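Local structure of lactate racemase apoprotein (Thermoanaerobacterium thermosaccharolyticum, 2YJG) at residues R80-L85 and F235-V240. The protein interconverts the D- and L-isomers of lactate, using in its mature form a nickel pincer cofactor derived from nicotinic acid mononucleotide. Residues are numbered along the deposited sequence; the frame is centred on the assembly and turned at random.
Sequences RITLPL and FILNVV. With SO4 (sulfate ion), chain D.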
loop_
_atom_site.group_PDB
_atom_site.type_symbol
_atom_site.label_atom_id
_atom_site.label_comp_id
_atom_site.label_asym_id
_atom_site.label_seq_id
_atom_site.Cartn_x
_atom_site.Cartn_y
_atom_site.Cartn_z
ATOM N N ARG A 80 9.562 -9.792 -2.744
ATOM C CA ARG A 80 9.167 -9.443 -4.106
ATOM C C ARG A 80 9.421 -10.611 -5.062
ATOM O O ARG A 80 8.804 -10.725 -6.086
ATOM C CB ARG A 80 9.920 -8.182 -4.597
ATOM C CG ARG A 80 9.551 -6.906 -3.916
ATOM C CD ARG A 80 10.700 -5.849 -4.052
ATOM N NE ARG A 80 10.370 -4.534 -3.458
ATOM C CZ ARG A 80 9.615 -3.580 -4.031
ATOM N NH1 ARG A 80 9.055 -3.762 -5.216
ATOM N NH2 ARG A 80 9.393 -2.422 -3.395
ATOM N N ILE A 81 10.390 -11.462 -4.742
ATOM C CA ILE A 81 10.705 -12.589 -5.583
ATOM C C ILE A 81 9.905 -13.815 -5.138
ATOM O O ILE A 81 9.252 -14.492 -5.946
ATOM C CB ILE A 81 12.185 -12.900 -5.555
ATOM C CG1 ILE A 81 12.993 -11.757 -6.236
ATOM C CG2 ILE A 81 12.389 -14.258 -6.235
ATOM C CD1 ILE A 81 14.505 -11.794 -5.969
ATOM N N THR A 82 9.899 -14.065 -3.840
ATOM C CA THR A 82 9.381 -15.325 -3.315
ATOM C C THR A 82 7.860 -15.395 -3.253
ATOM O O THR A 82 7.293 -16.414 -3.611
ATOM C CB THR A 82 9.939 -15.597 -1.908
ATOM O OG1 THR A 82 9.664 -14.473 -1.078
ATOM C CG2 THR A 82 11.460 -15.883 -1.955
ATOM N N LEU A 83 7.197 -14.316 -2.835
ATOM C CA LEU A 83 5.724 -14.349 -2.736
ATOM C C LEU A 83 4.982 -14.619 -4.059
ATOM O O LEU A 83 4.074 -15.452 -4.049
ATOM C CB LEU A 83 5.214 -13.106 -2.043
ATOM C CG LEU A 83 5.441 -13.139 -0.532
ATOM C CD1 LEU A 83 5.045 -11.786 0.082
ATOM C CD2 LEU A 83 4.640 -14.370 0.155
ATOM N N PRO A 84 5.371 -13.949 -5.186
ATOM C CA PRO A 84 4.665 -14.296 -6.422
ATOM C C PRO A 84 4.819 -15.757 -6.822
ATOM O O PRO A 84 3.915 -16.343 -7.462
ATOM C CB PRO A 84 5.324 -13.410 -7.460
ATOM C CG PRO A 84 5.712 -12.203 -6.748
ATOM C CD PRO A 84 6.187 -12.726 -5.379
ATOM N N LEU A 85 5.970 -16.335 -6.526
ATOM C CA LEU A 85 6.214 -17.731 -6.923
ATOM C C LEU A 85 5.456 -18.663 -6.013
ATOM O O LEU A 85 4.910 -19.668 -6.458
ATOM C CB LEU A 85 7.708 -18.036 -6.906
ATOM C CG LEU A 85 8.550 -17.319 -7.955
ATOM C CD1 LEU A 85 10.023 -17.492 -7.629
ATOM C CD2 LEU A 85 8.184 -17.824 -9.316
ATOM N N PHE A 235 3.710 -26.358 5.151
ATOM C CA PHE A 235 4.698 -26.146 4.092
ATOM C C PHE A 235 5.449 -24.835 4.386
ATOM O O PHE A 235 4.819 -23.831 4.794
ATOM C CB PHE A 235 3.982 -26.045 2.738
ATOM C CG PHE A 235 4.876 -26.082 1.548
ATOM C CD1 PHE A 235 5.431 -24.919 1.028
ATOM C CD2 PHE A 235 5.113 -27.275 0.888
ATOM C CE1 PHE A 235 6.229 -24.980 -0.089
ATOM C CE2 PHE A 235 5.883 -27.320 -0.196
ATOM C CZ PHE A 235 6.413 -26.173 -0.712
ATOM N N ILE A 236 6.770 -24.874 4.154
ATOM C CA ILE A 236 7.616 -23.678 4.177
ATOM C C ILE A 236 8.443 -23.499 2.880
ATOM O O ILE A 236 8.676 -24.482 2.110
ATOM C CB ILE A 236 8.526 -23.660 5.414
ATOM C CG1 ILE A 236 9.688 -24.654 5.258
ATOM C CG2 ILE A 236 7.683 -23.869 6.732
ATOM C CD1 ILE A 236 10.801 -24.479 6.369
ATOM N N LEU A 237 8.834 -22.253 2.600
ATOM C CA LEU A 237 9.852 -21.946 1.575
ATOM C C LEU A 237 10.797 -21.090 2.373
ATOM O O LEU A 237 10.397 -20.039 2.884
ATOM C CB LEU A 237 9.281 -21.181 0.382
ATOM C CG LEU A 237 10.337 -20.491 -0.486
ATOM C CD1 LEU A 237 11.202 -21.549 -1.176
ATOM C CD2 LEU A 237 9.808 -19.472 -1.469
ATOM N N ASN A 238 12.011 -21.561 2.569
ATOM C CA ASN A 238 13.042 -20.723 3.237
ATOM C C ASN A 238 14.247 -20.528 2.309
ATOM O O ASN A 238 14.731 -21.494 1.744
ATOM C CB ASN A 238 13.536 -21.376 4.526
ATOM C CG ASN A 238 12.628 -21.175 5.710
ATOM O OD1 ASN A 238 11.501 -20.653 5.631
ATOM N ND2 ASN A 238 13.115 -21.619 6.831
ATOM N N VAL A 239 14.709 -19.298 2.170
ATOM C CA VAL A 239 15.844 -18.972 1.358
ATOM C C VAL A 239 17.098 -18.778 2.216
ATOM O O VAL A 239 17.045 -18.609 3.437
ATOM C CB VAL A 239 15.601 -17.746 0.464
ATOM C CG1 VAL A 239 14.566 -18.033 -0.653
ATOM C CG2 VAL A 239 15.229 -16.493 1.259
ATOM N N VAL A 240 18.224 -18.887 1.542
ATOM C CA VAL A 240 19.506 -18.527 2.097
ATOM C C VAL A 240 19.980 -17.407 1.195
ATOM O O VAL A 240 19.955 -17.518 -0.024
ATOM C CB VAL A 240 20.451 -19.664 2.121
ATOM C CG1 VAL A 240 21.812 -19.167 2.603
ATOM C CG2 VAL A 240 19.915 -20.809 3.035
HETATM S S SO4 D . 7.249 -0.425 -6.135
HETATM O O1 SO4 D . 7.210 -1.626 -6.931
HETATM O O2 SO4 D . 7.546 0.780 -6.870
HETATM O O3 SO4 D . 6.011 -0.202 -5.414
HETATM O O4 SO4 D . 8.233 -0.557 -5.087
#
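Helix-on-sheet packing brings Thr82, in the first turn of helix 79-91, against Leu237 and Val239 of strand 233-241, which runs parallel to strand 164-170 within a mixed sheet. Thr82 meets the strand through carbon alone. Thr82 CB lies 3.9 Å from Leu237 CD2, and the methyl Thr82 CG2 touches both strand side chains, 4.0 Å from Leu237 CD2 and 4.0 Å from Val239 CG1. The leucine slants across the threonine, whereas the valine and threonine methyls meet end to end. CG of Leu237 stands anti to the backbone N (chi1 163°), and a chi2 of 67° puts CD2, roughly anti to CA, at the helix. The hydroxyl of Thr82 is used differently: OG1 hydrogen-bonds to OE1 of Glu168 on strand 164-170 and weakly to the Pro78 carbonyl, just ahead of the helix. Ile247 on the neighbouring strand 247-253 touches both Thr82 and Val239, and Val43 of helix 39-48 packs on Leu237. Away from the sheet, Arg80 presents the edge of its guanidinium to a sulfate, probably from the crystallisation liquor. Arg80 NH2 gives the firmer bond, 2.8 Å to O4 of the sulfate, and those from NH1 are weak; the Ala118 carbonyl also accepts from NH2, while Lys117 NZ and Glu122 N bind the same anion. Thr82 thus divides its buried side chain: its carbon atoms pack on strand 233-241, while its hydroxyl is satisfied by Glu168 on the adjacent strand 164-170, so the contact between segments 80-85 and 235-240 is purely apolar.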